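Local structure of methionine-R-sulfoxide reductase (Neisseria meningitidis, 3MMH) at residues S9-L14 and D142-L147; T39-K44 and P68-L73; F47-V52 and L131-E136; F80-C85 and H103-A108; T94-D99 and S115-P120. The protein reduces the R-form of free methionine sulfoxide back to methionine and is built on a GAF domain, which holds the substrate in its pocket. All blocks are in the same frame, centred on the assembly; numbering follows the deposited sequence. Where two conformers were deposited one is given.

Interaction 1: S9-L14 and D142-L147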
# COMPACT_ATOMS: atom_id res chain seq x y z
N SER A 9 2.82 24.33 -7.35
CA SER A 9 2.67 23.88 -8.71
C SER A 9 3.96 23.53 -9.42
O SER A 9 3.94 23.06 -10.54
CB SER A 9 1.95 24.99 -9.52
OG SER A 9 2.73 26.21 -9.47
N ASP A 10 5.09 23.72 -8.74
CA ASP A 10 6.41 23.35 -9.21
C ASP A 10 6.91 22.20 -8.38
O ASP A 10 6.76 22.16 -7.16
CB ASP A 10 7.35 24.57 -8.98
CG ASP A 10 8.79 24.27 -9.18
OD1 ASP A 10 9.15 24.04 -10.37
OD2 ASP A 10 9.51 24.11 -8.17
N LYS A 11 7.58 21.25 -9.06
CA LYS A 11 8.06 20.05 -8.42
C LYS A 11 8.86 20.29 -7.17
O LYS A 11 8.63 19.72 -6.10
CB LYS A 11 8.83 19.19 -9.45
CG LYS A 11 9.32 17.85 -8.90
CD LYS A 11 10.53 17.28 -9.71
CE LYS A 11 10.25 16.99 -11.14
NZ LYS A 11 11.43 16.36 -11.73
N ALA A 12 9.94 21.10 -7.28
CA ALA A 12 10.83 21.36 -6.15
C ALA A 12 10.04 22.02 -5.00
O ALA A 12 10.21 21.61 -3.83
CB ALA A 12 12.03 22.19 -6.59
N ALA A 13 9.22 23.00 -5.31
CA ALA A 13 8.44 23.66 -4.29
C ALA A 13 7.52 22.65 -3.60
O ALA A 13 7.27 22.75 -2.40
CB ALA A 13 7.66 24.85 -4.88
N LEU A 14 6.94 21.70 -4.37
CA LEU A 14 6.04 20.73 -3.77
C LEU A 14 6.78 19.80 -2.82
O LEU A 14 6.28 19.49 -1.75
CB LEU A 14 5.26 19.97 -4.86
CG LEU A 14 4.17 19.03 -4.34
CD1 LEU A 14 3.12 19.73 -3.57
CD2 LEU A 14 3.56 18.25 -5.51
N ASP A 142 14.39 13.56 -11.98
CA ASP A 142 15.63 14.22 -12.21
C ASP A 142 16.34 14.51 -10.87
O ASP A 142 16.05 13.87 -9.85
CB ASP A 142 15.39 15.48 -13.07
CG ASP A 142 14.64 16.55 -12.37
OD1 ASP A 142 14.43 16.47 -11.16
OD2 ASP A 142 14.22 17.52 -13.03
N GLU A 143 17.30 15.44 -10.91
CA GLU A 143 18.09 15.71 -9.73
C GLU A 143 17.26 16.22 -8.54
O GLU A 143 17.63 16.03 -7.39
CB GLU A 143 19.28 16.65 -10.04
CG GLU A 143 18.94 18.08 -10.27
CD GLU A 143 18.49 18.39 -11.68
OE1 GLU A 143 18.33 17.46 -12.49
OE2 GLU A 143 18.26 19.64 -11.94
N THR A 144 16.17 16.90 -8.83
CA THR A 144 15.29 17.37 -7.75
C THR A 144 14.70 16.18 -7.02
O THR A 144 14.67 16.12 -5.79
CB THR A 144 14.18 18.27 -8.31
OG1 THR A 144 14.80 19.43 -8.90
CG2 THR A 144 13.19 18.72 -7.31
N ASP A 145 14.22 15.19 -7.79
CA ASP A 145 13.67 13.98 -7.15
C ASP A 145 14.77 13.23 -6.36
O ASP A 145 14.57 12.76 -5.29
CB ASP A 145 13.06 13.04 -8.21
CG ASP A 145 12.02 13.77 -8.97
OD1 ASP A 145 10.84 13.90 -8.50
OD2 ASP A 145 12.32 14.23 -10.12
N ALA A 146 15.97 13.13 -6.96
CA ALA A 146 17.04 12.42 -6.26
C ALA A 146 17.32 13.11 -4.95
O ALA A 146 17.51 12.47 -3.91
CB ALA A 146 18.28 12.33 -7.16
N LEU A 147 17.44 14.43 -4.93
CA LEU A 147 17.76 15.16 -3.71
C LEU A 147 16.67 14.94 -2.64
O LEU A 147 16.95 14.55 -1.51
CB LEU A 147 17.93 16.65 -4.00
CG LEU A 147 18.34 17.50 -2.77
CD1 LEU A 147 19.85 17.32 -2.55
CD2 LEU A 147 18.01 18.99 -3.01
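The carboxylates of Asp145 and Asp142 are the flat groups here, and Lys11 NZ lies between them. It meets OD2 of Asp145 on the syn side, at 2.8 Å and 20° out of the carboxylate plane. The same oxygen takes Asp142 N on its anti side, so two donors grip OD2. The second carboxylate, that of Asp142, reaches tip to tip toward the lysine: its OD1 completes the salt bridge to Lys11 NZ with a weak hydrogen bond, 3.1 Å, while Thr144 N approaches that OD1 from above the plane. Asp142 and Asp145 thus form a capping box at the start of helix 143-165, and the ammonium probably offsets part of the charge of the two carboxylates. Lys11 CG is anti to the backbone N (chi1 -177°), and CD rests against Thr144 CG2 at 3.9 Å. Beside it, Ala12 CB meets that same methyl, Thr144 CG2, at 3.7 Å. Asp10 caps the other helix, its OD2 accepting from Ala13 N at 3.1 Å. Asp145 OD1 is taken by Tyr15 OH, and Asp145 also belongs to a magnesium site. The contact joins the first turns of helices 11-27 and 143-165 at the surface, with Phe47 of helix 32-47 packed against Lys11 and Trp49 against Asp145.

Interaction 2: T39-K44 and P68-L73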
# COMPACT_ATOMS: atom_id res chain seq x y z
N THR A 39 3.32 6.93 3.64
CA THR A 39 4.26 7.69 2.82
C THR A 39 3.97 7.52 1.33
O THR A 39 3.93 8.48 0.58
CB THR A 39 5.73 7.26 3.12
OG1 THR A 39 6.01 7.58 4.51
CG2 THR A 39 6.73 8.00 2.29
N ALA A 40 3.69 6.26 0.90
CA ALA A 40 3.30 6.03 -0.46
C ALA A 40 2.08 6.81 -0.80
O ALA A 40 1.91 7.38 -1.90
CB ALA A 40 3.14 4.55 -0.77
N ALA A 41 1.09 6.83 0.10
CA ALA A 41 -0.13 7.58 -0.15
C ALA A 41 0.08 9.04 -0.33
O ALA A 41 -0.57 9.69 -1.19
CB ALA A 41 -1.12 7.35 1.03
N VAL A 42 0.93 9.65 0.50
CA VAL A 42 1.21 11.09 0.38
C VAL A 42 1.90 11.40 -0.96
O VAL A 42 1.51 12.33 -1.68
CB VAL A 42 1.98 11.64 1.54
CG1 VAL A 42 2.29 13.12 1.31
CG2 VAL A 42 1.21 11.52 2.82
N LEU A 43 2.90 10.57 -1.29
CA LEU A 43 3.59 10.81 -2.56
C LEU A 43 2.68 10.63 -3.77
O LEU A 43 2.71 11.41 -4.71
CB LEU A 43 4.80 9.91 -2.66
CG LEU A 43 5.95 10.19 -1.69
CD1 LEU A 43 6.98 9.05 -1.77
CD2 LEU A 43 6.60 11.55 -1.94
N LYS A 44 1.83 9.58 -3.72
CA LYS A 44 0.90 9.37 -4.83
C LYS A 44 -0.05 10.51 -5.00
O LYS A 44 -0.32 10.99 -6.11
CB LYS A 44 0.13 8.08 -4.61
CG LYS A 44 -0.71 7.61 -5.79
CD LYS A 44 0.13 6.97 -6.96
CE LYS A 44 -0.66 6.25 -7.99
NZ LYS A 44 -1.13 7.04 -9.07
N PRO A 68 4.35 -1.79 1.00
CA PRO A 68 3.28 -0.88 0.55
C PRO A 68 3.64 -0.10 -0.71
O PRO A 68 4.78 0.34 -0.86
CB PRO A 68 3.05 -0.02 1.76
CG PRO A 68 3.34 -0.88 2.94
CD PRO A 68 4.56 -1.68 2.46
N PHE A 69 2.63 0.19 -1.51
CA PHE A 69 2.77 0.96 -2.73
C PHE A 69 1.41 1.43 -3.21
O PHE A 69 0.38 0.86 -2.82
CB PHE A 69 3.45 0.16 -3.82
CG PHE A 69 2.58 -0.99 -4.41
CD1 PHE A 69 2.54 -2.21 -3.83
CD2 PHE A 69 1.83 -0.71 -5.53
CE1 PHE A 69 1.76 -3.21 -4.40
CE2 PHE A 69 1.05 -1.74 -6.11
CZ PHE A 69 1.05 -2.97 -5.54
N GLN A 70 1.41 2.39 -4.10
CA GLN A 70 0.26 2.82 -4.86
C GLN A 70 0.56 2.73 -6.33
O GLN A 70 1.68 2.98 -6.77
CB GLN A 70 -0.19 4.21 -4.42
CG GLN A 70 -0.50 4.30 -2.96
CD GLN A 70 -1.72 4.86 -2.42
OE1 GLN A 70 -1.93 4.93 -1.19
NE2 GLN A 70 -2.55 5.31 -3.29
N GLY A 71 -0.47 2.40 -7.10
CA GLY A 71 -0.35 2.14 -8.51
C GLY A 71 -0.72 0.69 -8.85
O GLY A 71 -1.20 -0.05 -7.96
N PRO A 72 -0.56 0.24 -10.09
CA PRO A 72 -0.97 -1.11 -10.49
C PRO A 72 -0.12 -2.21 -9.85
O PRO A 72 1.00 -1.98 -9.42
CB PRO A 72 -0.86 -1.07 -12.02
CG PRO A 72 0.21 -0.03 -12.25
CD PRO A 72 -0.07 1.03 -11.22
N LEU A 73 -0.53 -3.45 -10.11
CA LEU A 73 0.03 -4.57 -9.24
C LEU A 73 1.42 -4.65 -9.85
O LEU A 73 1.73 -4.23 -10.96
CB LEU A 73 -0.75 -5.87 -9.44
CG LEU A 73 -0.73 -6.44 -10.86
CD1 LEU A 73 0.48 -7.33 -11.06
CD2 LEU A 73 -2.02 -7.20 -11.16
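Ala40 and Phe69 bring the two backbones within 5.6 Å, CA to CA, where a turn of helix 32-47 passes the last residues of strand 63-70. The helix keeps its own bonds here, Lys44 N to Ala40 O among them, and the chain on the other side leaves the strand at Gly71, whose phi of 117° suits a residue without a side chain. Ala40 points its CB at the strand and touches Phe69 CA at 4.1 Å, which lets the backbones come close. Gln70 fills the next gap along the helix: its CB packs on Lys44 CG at 3.7 Å, and its CG lies 4.1 Å from Ala40 O. Beyond CG the end of the side chain lies beside Ala41. Lys44 crosses Gln70 obliquely. Its CG is anti to the backbone N (chi1 -171°); the chain then bends at chi2, which sets CD against Gln70 CB, and CE lies 4.0 Å from Gly71 N. CB of Phe69 points away from the helix, and its ring meets that of Trp51. Gly71 of the second subunit packs on Ala41, so that subunit also borders this seam. Ala41 and Gln70 each belong to a magnesium site. What joins helix to strand is thus mainly van der Waals contact, the Ala40 methyl on the Phe69 backbone and the aliphatic parts of Lys44 and Gln70 on each other, while Lys44 NZ is hydrogen-bonded to Trp49 O.

Interaction 3: F47-V52 and L131-E136. With SME (methionine sulfoxide), chain C; ACT (acetate ion), chain M.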
# COMPACT_ATOMS: atom_id res chain seq x y z
N PHE A 47 2.16 13.89 -6.06
CA PHE A 47 2.88 13.93 -7.37
C PHE A 47 2.15 13.16 -8.48
O PHE A 47 2.38 13.43 -9.64
CB PHE A 47 4.30 13.34 -7.21
CG PHE A 47 5.18 14.21 -6.38
CD1 PHE A 47 5.86 15.25 -6.98
CD2 PHE A 47 5.35 14.01 -5.02
CE1 PHE A 47 6.69 16.10 -6.24
CE2 PHE A 47 6.13 14.88 -4.31
CZ PHE A 47 6.79 15.89 -4.91
N GLY A 48 1.24 12.24 -8.13
CA GLY A 48 0.48 11.57 -9.16
C GLY A 48 1.27 10.63 -10.01
O GLY A 48 0.80 10.24 -11.11
N TRP A 49 2.43 10.16 -9.58
CA TRP A 49 3.22 9.24 -10.34
C TRP A 49 2.41 8.00 -10.60
O TRP A 49 1.58 7.58 -9.83
CB TRP A 49 4.51 8.88 -9.58
CG TRP A 49 5.45 10.01 -9.35
CD1 TRP A 49 5.78 11.00 -10.24
CD2 TRP A 49 6.12 10.32 -8.15
NE1 TRP A 49 6.67 11.88 -9.69
CE2 TRP A 49 6.92 11.47 -8.42
CE3 TRP A 49 6.21 9.75 -6.90
CZ2 TRP A 49 7.77 12.02 -7.45
CZ3 TRP A 49 7.06 10.32 -5.97
CH2 TRP A 49 7.84 11.45 -6.22
N PHE A 50 2.74 7.31 -11.69
CA PHE A 50 2.11 6.05 -12.07
C PHE A 50 2.24 4.97 -10.97
O PHE A 50 1.25 4.24 -10.71
CB PHE A 50 2.80 5.53 -13.34
CG PHE A 50 2.28 4.26 -13.88
CD1 PHE A 50 0.98 4.15 -14.41
CD2 PHE A 50 3.09 3.14 -13.90
CE1 PHE A 50 0.48 2.94 -14.88
CE2 PHE A 50 2.61 1.93 -14.39
CZ PHE A 50 1.37 1.91 -14.97
N TRP A 51 3.38 4.86 -10.34
CA TRP A 51 3.61 3.91 -9.31
C TRP A 51 4.54 4.49 -8.32
O TRP A 51 5.56 5.10 -8.69
CB TRP A 51 4.20 2.61 -9.93
CG TRP A 51 4.11 1.35 -9.13
CD1 TRP A 51 3.14 0.39 -9.29
CD2 TRP A 51 4.95 0.90 -8.04
NE1 TRP A 51 3.37 -0.61 -8.41
CE2 TRP A 51 4.47 -0.34 -7.63
CE3 TRP A 51 6.11 1.39 -7.43
CZ2 TRP A 51 5.04 -1.09 -6.63
CZ3 TRP A 51 6.69 0.69 -6.42
CH2 TRP A 51 6.16 -0.54 -6.01
N VAL A 52 4.31 4.29 -7.03
CA VAL A 52 5.25 4.72 -6.01
C VAL A 52 5.12 3.81 -4.78
O VAL A 52 4.00 3.58 -4.32
CB VAL A 52 5.16 6.21 -5.63
CG1 VAL A 52 3.76 6.61 -5.20
CG2 VAL A 52 6.22 6.61 -4.62
N LEU A 131 12.91 2.77 -1.97
CA LEU A 131 11.79 3.55 -2.50
C LEU A 131 11.86 3.53 -4.02
O LEU A 131 12.91 3.91 -4.53
CB LEU A 131 11.82 4.94 -1.93
CG LEU A 131 10.66 5.89 -2.20
CD1 LEU A 131 10.67 7.09 -1.19
CD2 LEU A 131 10.55 6.35 -3.59
N ASP A 132 10.82 3.09 -4.66
CA ASP A 132 10.78 3.07 -6.11
C ASP A 132 9.60 3.91 -6.59
O ASP A 132 8.49 3.78 -6.07
CB ASP A 132 10.58 1.62 -6.61
CG ASP A 132 10.52 1.53 -8.08
OD1 ASP A 132 11.37 2.05 -8.73
OD2 ASP A 132 9.68 0.80 -8.60
N ALA A 133 9.83 4.73 -7.59
CA ALA A 133 8.79 5.52 -8.23
C ALA A 133 8.92 5.40 -9.76
O ALA A 133 10.05 5.41 -10.26
CB ALA A 133 8.76 6.95 -7.82
N ASP A 134 7.76 5.30 -10.40
CA ASP A 134 7.72 5.06 -11.83
C ASP A 134 6.71 6.02 -12.48
O ASP A 134 5.74 6.41 -11.86
CB ASP A 134 7.41 3.56 -12.15
CG ASP A 134 8.35 2.61 -11.47
OD1 ASP A 134 9.34 2.24 -12.11
OD2 ASP A 134 8.07 2.28 -10.28
N SER A 135 6.97 6.38 -13.72
CA SER A 135 6.12 7.30 -14.49
C SER A 135 5.89 6.72 -15.89
O SER A 135 6.77 6.10 -16.46
CB SER A 135 6.80 8.63 -14.62
OG SER A 135 5.99 9.52 -15.38
N GLU A 136 4.70 6.98 -16.40
CA GLU A 136 4.42 6.76 -17.83
C GLU A 136 5.06 7.78 -18.74
O GLU A 136 5.03 7.56 -19.96
CB GLU A 136 2.91 6.78 -18.06
CG GLU A 136 2.23 5.62 -17.46
CD GLU A 136 0.79 5.49 -17.99
OE1 GLU A 136 0.59 4.90 -19.04
OE2 GLU A 136 -0.13 5.93 -17.25
N SME C . 11.24 -1.34 -12.52
CA SME C . 11.76 -1.99 -11.29
CB SME C . 10.84 -3.10 -10.76
CG SME C . 9.70 -2.63 -9.83
S SME C . 8.34 -1.96 -10.71
OE SME C . 8.56 -1.06 -11.82
CE SME C . 7.34 -1.47 -9.37
C SME C . 13.17 -2.48 -11.52
O SME C . 13.77 -2.96 -10.54
OXT SME C . 13.70 -2.35 -12.68
C ACT M . 2.77 9.50 -14.35
O ACT M . 2.66 8.50 -15.13
OXT ACT M . 3.85 9.88 -13.83
CH3 ACT M . 1.51 10.32 -14.20
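Trp51 and Asp132 share the sulfoxide end of the substrate. The methyl CE of methionine sulfoxide sits over the centre of the indole face, 3.4 Å above its plane, and Asp132 OD2 approaches that methyl at 3.3 Å. Asp134 OD1 lies 3.4 Å from the sulfoxide oxygen OE. Trp51 CG is anti to the backbone N (chi1 -161°); the indole lies alongside Asp134, and Asp132 O reaches its edge in plane. Behind this shell the strands hold each other: Asp134 N donates to Trp51 O at 2.8 Å and Trp51 N returns a bond to Asp134 O. The pairing is not one to one at its start: two residues, Phe50 and Trp51, stand opposite the single Asp134, making a classic beta bulge. On the other face of the sheet Val52 CG2 meets Ala133 CB at 4.1 Å, and Trp49 lays its ring against that methyl, with Phe47 CB on its opposite face. Further out, Glu136 CG covers a face of Phe50, 4.0 Å from its centroid. Strand 51-58 thus lies antiparallel to strand 126-135, whose far side pairs with strand 115-123, while Leu43 of helix 32-47 packs on Trp49 and Val52.

Interaction 4: F80-C85 and H103-A108. With SME (methionine sulfoxide), chain C.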
# COMPACT_ATOMS: atom_id res chain seq x y z
N PHE A 80 18.67 -9.57 -5.69
CA PHE A 80 19.83 -8.69 -5.57
C PHE A 80 20.48 -8.48 -6.95
O PHE A 80 20.74 -9.44 -7.65
CB PHE A 80 20.87 -9.34 -4.64
CG PHE A 80 22.12 -8.55 -4.49
CD1 PHE A 80 22.15 -7.48 -3.65
CD2 PHE A 80 23.24 -8.84 -5.26
CE1 PHE A 80 23.27 -6.73 -3.53
CE2 PHE A 80 24.36 -8.07 -5.18
CZ PHE A 80 24.43 -6.99 -4.32
N GLY A 81 20.80 -7.24 -7.26
CA GLY A 81 21.51 -6.87 -8.47
C GLY A 81 20.74 -6.86 -9.73
O GLY A 81 21.32 -6.47 -10.75
N ARG A 82 19.46 -7.26 -9.74
CA ARG A 82 18.65 -7.29 -10.95
C ARG A 82 17.70 -6.10 -10.93
O ARG A 82 17.16 -5.73 -9.86
CB ARG A 82 17.87 -8.58 -10.95
CG ARG A 82 18.73 -9.87 -11.03
CD ARG A 82 19.56 -9.98 -12.29
NE ARG A 82 18.82 -9.68 -13.52
CZ ARG A 82 18.23 -10.61 -14.24
NH1 ARG A 82 18.19 -11.84 -13.87
NH2 ARG A 82 17.59 -10.28 -15.35
N GLY A 83 17.41 -5.56 -12.09
CA GLY A 83 16.52 -4.43 -12.22
C GLY A 83 17.13 -3.14 -11.70
O GLY A 83 18.17 -3.15 -11.08
N VAL A 84 16.42 -2.03 -11.93
CA VAL A 84 16.85 -0.77 -11.30
C VAL A 84 16.91 -0.96 -9.76
O VAL A 84 17.77 -0.41 -9.11
CB VAL A 84 15.94 0.38 -11.74
CG1 VAL A 84 16.44 1.71 -11.25
CG2 VAL A 84 15.77 0.42 -13.27
N CYS A 85 15.90 -1.63 -9.21
CA CYS A 85 15.83 -1.79 -7.77
C CYS A 85 17.02 -2.60 -7.20
O CYS A 85 17.63 -2.18 -6.25
CB CYS A 85 14.54 -2.41 -7.35
SG CYS A 85 13.06 -1.35 -7.51
N HIS A 103 17.97 1.55 -20.37
CA HIS A 103 18.59 1.20 -19.13
C HIS A 103 18.91 -0.26 -19.09
O HIS A 103 18.00 -1.09 -19.28
CB HIS A 103 17.73 1.58 -17.93
CG HIS A 103 18.55 1.64 -16.69
ND1 HIS A 103 19.34 2.73 -16.36
CD2 HIS A 103 18.57 0.80 -15.63
CE1 HIS A 103 19.90 2.48 -15.18
NE2 HIS A 103 19.45 1.32 -14.73
N PRO A 104 20.17 -0.60 -18.72
CA PRO A 104 20.44 -2.05 -18.72
C PRO A 104 19.63 -2.82 -17.67
O PRO A 104 19.61 -2.39 -16.50
CB PRO A 104 21.96 -2.10 -18.42
CG PRO A 104 22.51 -0.75 -18.80
CD PRO A 104 21.39 0.25 -18.61
N ASP A 105 18.98 -3.90 -18.09
CA ASP A 105 18.30 -4.86 -17.18
C ASP A 105 17.13 -4.27 -16.33
O ASP A 105 16.87 -4.76 -15.26
CB ASP A 105 19.30 -5.55 -16.25
CG ASP A 105 18.76 -6.77 -15.53
OD1 ASP A 105 18.04 -7.58 -16.17
OD2 ASP A 105 19.03 -6.96 -14.31
N HIS A 106 16.43 -3.26 -16.82
CA HIS A 106 15.18 -2.79 -16.24
C HIS A 106 14.19 -3.96 -16.17
O HIS A 106 14.07 -4.76 -17.13
CB HIS A 106 14.64 -1.63 -17.09
CG HIS A 106 13.29 -1.17 -16.68
ND1 HIS A 106 12.17 -1.53 -17.38
CD2 HIS A 106 12.87 -0.43 -15.63
CE1 HIS A 106 11.10 -1.00 -16.80
NE2 HIS A 106 11.50 -0.35 -15.71
N ILE A 107 13.51 -4.04 -15.03
CA ILE A 107 12.46 -5.03 -14.87
C ILE A 107 11.12 -4.29 -15.10
O ILE A 107 10.72 -3.43 -14.29
CB ILE A 107 12.56 -5.74 -13.53
CG1 ILE A 107 13.85 -6.48 -13.34
CG2 ILE A 107 11.32 -6.61 -13.30
CD1 ILE A 107 14.03 -7.00 -11.94
N ALA A 108 10.40 -4.72 -16.13
CA ALA A 108 9.16 -4.11 -16.52
C ALA A 108 7.93 -4.79 -15.85
O ALA A 108 7.18 -5.49 -16.51
CB ALA A 108 9.02 -4.00 -18.10
N SME C . 11.24 -1.34 -12.52
CA SME C . 11.76 -1.99 -11.29
CB SME C . 10.84 -3.10 -10.76
CG SME C . 9.70 -2.63 -9.83
S SME C . 8.34 -1.96 -10.71
OE SME C . 8.56 -1.06 -11.82
CE SME C . 7.34 -1.47 -9.37
C SME C . 13.17 -2.48 -11.52
O SME C . 13.77 -2.96 -10.54
OXT SME C . 13.70 -2.35 -12.68
O HOH W 1 21.19 -5.64 -13.36
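Arg82 reaches across to Asp105, and its side chain can be followed outward. CB lies 4.3 Å from Ile107 CD1 and also near Asp105 OD2; CG is anti to the carbonyl carbon (chi1 -65°), and bends at chi2 and chi3 fold the chain back. CD comes to 3.7 Å from Asp105 OD2, and NE donates to that oxygen at 2.8 Å, nearly straight. NH2 donates to Asp105 OD1 at 2.9 Å. The grip is side-on, one nitrogen to each oxygen, with guanidinium and carboxylate planes 25° apart. Gly83 N reaches OD2 from the opposite face of the carboxylate, and a water donates to both OD2 and Gly81 O. Next to this bridge Gly83 CA makes a CA-H...O contact with Asp105 O and packs on Ile107 CG1 at 3.5 Å. Val84 CG2 meets His103 CD2 and the ring edge of His106. The substrate carboxylate is caught between the segments. Its OXT accepts from Val84 N at 2.8 Å and from Ile107 N. Its O accepts from Cys85 N, and the substrate amino group donates to Ile107 O. Two main-chain N-H groups at the start of helix 83-91 and one from the loop thus hold the carboxylate, where the helix end would probably favour negative charge. Bonds to both the carboxylate and the amino group are consistent with recognition of a free amino acid, in keeping with a reductase of free methionine sulfoxide.

Interaction 5: T94-D99 and S115-P120. With SME (methionine sulfoxide), chain C.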
# COMPACT_ATOMS: atom_id res chain seq x y z
N THR A 94 21.28 5.86 -5.08
CA THR A 94 20.14 6.22 -5.96
C THR A 94 20.43 5.98 -7.41
O THR A 94 21.58 6.21 -7.82
CB THR A 94 19.76 7.66 -5.68
OG1 THR A 94 19.30 7.70 -4.34
CG2 THR A 94 18.67 8.18 -6.62
N VAL A 95 19.46 5.45 -8.14
CA VAL A 95 19.53 5.29 -9.58
C VAL A 95 18.35 6.05 -10.18
O VAL A 95 17.19 5.79 -9.82
CB VAL A 95 19.50 3.83 -9.97
CG1 VAL A 95 19.61 3.64 -11.48
CG2 VAL A 95 20.59 2.96 -9.30
N VAL A 96 18.66 6.97 -11.08
CA VAL A 96 17.65 7.74 -11.87
C VAL A 96 17.67 7.26 -13.30
O VAL A 96 18.77 7.24 -13.89
CB VAL A 96 17.86 9.25 -11.76
CG1 VAL A 96 16.79 10.00 -12.58
CG2 VAL A 96 17.94 9.72 -10.33
N VAL A 97 16.49 6.94 -13.85
CA VAL A 97 16.38 6.39 -15.18
C VAL A 97 15.44 7.29 -15.98
O VAL A 97 14.27 7.35 -15.73
CB VAL A 97 15.87 4.91 -15.18
CG1 VAL A 97 15.74 4.40 -16.58
CG2 VAL A 97 16.77 4.03 -14.32
N GLY A 98 15.99 7.95 -17.00
CA GLY A 98 15.26 8.81 -17.86
C GLY A 98 14.40 8.09 -18.84
O GLY A 98 13.34 8.59 -19.24
N ASP A 99 14.84 6.90 -19.24
CA ASP A 99 14.13 6.09 -20.23
C ASP A 99 14.43 4.61 -20.02
O ASP A 99 15.52 4.13 -20.33
CB ASP A 99 14.54 6.51 -21.64
CG ASP A 99 13.85 5.69 -22.72
OD1 ASP A 99 13.11 4.75 -22.36
OD2 ASP A 99 14.06 5.98 -23.91
N SER A 115 9.89 5.89 -17.16
CA SER A 115 11.01 6.43 -16.42
C SER A 115 10.86 6.05 -14.96
O SER A 115 9.76 5.65 -14.55
CB SER A 115 11.14 7.94 -16.60
OG SER A 115 10.04 8.67 -16.08
N GLU A 116 11.92 6.08 -14.18
CA GLU A 116 11.94 5.53 -12.83
C GLU A 116 13.03 6.19 -11.99
O GLU A 116 14.07 6.65 -12.52
CB GLU A 116 12.22 4.03 -12.95
CG GLU A 116 12.26 3.21 -11.69
CD GLU A 116 12.27 1.75 -11.87
OE1 GLU A 116 12.46 1.24 -12.95
OE2 GLU A 116 12.17 0.99 -10.85
N ILE A 117 12.85 6.15 -10.70
CA ILE A 117 13.92 6.48 -9.73
C ILE A 117 13.83 5.47 -8.57
O ILE A 117 12.72 5.13 -8.16
CB ILE A 117 13.79 7.89 -9.18
CG1 ILE A 117 14.98 8.25 -8.30
CG2 ILE A 117 12.47 8.17 -8.52
CD1 ILE A 117 15.09 9.77 -7.95
N VAL A 118 14.97 5.01 -8.12
CA VAL A 118 15.08 4.15 -6.96
C VAL A 118 16.02 4.77 -5.95
O VAL A 118 17.17 5.06 -6.31
CB VAL A 118 15.52 2.73 -7.33
CG1 VAL A 118 15.62 1.87 -6.06
CG2 VAL A 118 14.56 2.13 -8.37
N VAL A 119 15.60 4.90 -4.71
CA VAL A 119 16.41 5.44 -3.63
C VAL A 119 16.53 4.36 -2.51
O VAL A 119 15.53 3.96 -1.94
CB VAL A 119 15.81 6.72 -3.04
CG1 VAL A 119 16.65 7.23 -1.85
CG2 VAL A 119 15.62 7.74 -4.08
N PRO A 120 17.71 3.87 -2.23
CA PRO A 120 17.88 2.89 -1.17
C PRO A 120 17.79 3.46 0.22
O PRO A 120 18.11 4.63 0.46
CB PRO A 120 19.30 2.33 -1.44
CG PRO A 120 20.03 3.57 -1.96
CD PRO A 120 18.98 4.27 -2.84
N SME C . 11.24 -1.34 -12.52
CA SME C . 11.76 -1.99 -11.29
CB SME C . 10.84 -3.10 -10.76
CG SME C . 9.70 -2.63 -9.83
S SME C . 8.34 -1.96 -10.71
OE SME C . 8.56 -1.06 -11.82
CE SME C . 7.34 -1.47 -9.37
C SME C . 13.17 -2.48 -11.52
O SME C . 13.77 -2.96 -10.54
OXT SME C . 13.70 -2.35 -12.68
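Thr94 lies side by side with Val119, its OG1 3.7 Å from Val119 CG1, and its CG2 runs on to Ile117 CG1. Next along that face, Val96 CG2 packs on Ile117 CD1 at 3.7 Å, the two chains pointing the same way; Ile117 CG1 is anti to its backbone N (chi1 -174°), beside Val96 CG2, and Leu149 of helix 143-165 packs against Ile117. Strand 95-97 is an outermost strand of the antiparallel GAF-domain sheet within this chain, and it runs at 175° to strand 115-120. Val95 and Val97 form hydrogen-bonded pairs with Val118 and Glu116: Val118 N to Val95 O at 2.9 Å and Val97 N to Glu116 O at 2.8 Å are two of the four bonds. Glu116, on the face with Val95 and Val97, extends fully beyond CG to the substrate, whose amino nitrogen donates to OE1 at 2.9 Å and weakly to OE2. Val84 of helix 83-91 packs on Val95, Glu116 and Val118. Ser115 CB touches Val97 O at 3.3 Å, and its OG is bonded to His137 O and Gln140 N.

Starting from the N terminus, helix 11-27 is tied by interaction 1 to the start of helix 143-165, closing a loop that holds all the other contacts. Interaction 2 joins helix 32-47 to strand 63-70 and crosses interaction 3, which pairs the start of strand 51-58 with strand 126-135. Inside the loop of interaction 3 lie interactions 4 and 5, crossing each other: 80-85 meets the loop 103-108, and strand 95-97 pairs with strand 115-123. Interactions 3, 4 and 5 all touch the methionine sulfoxide, from the sulfoxide end to its amino and carboxylate groups. Interactions 2 and 4 both reach the second subunit.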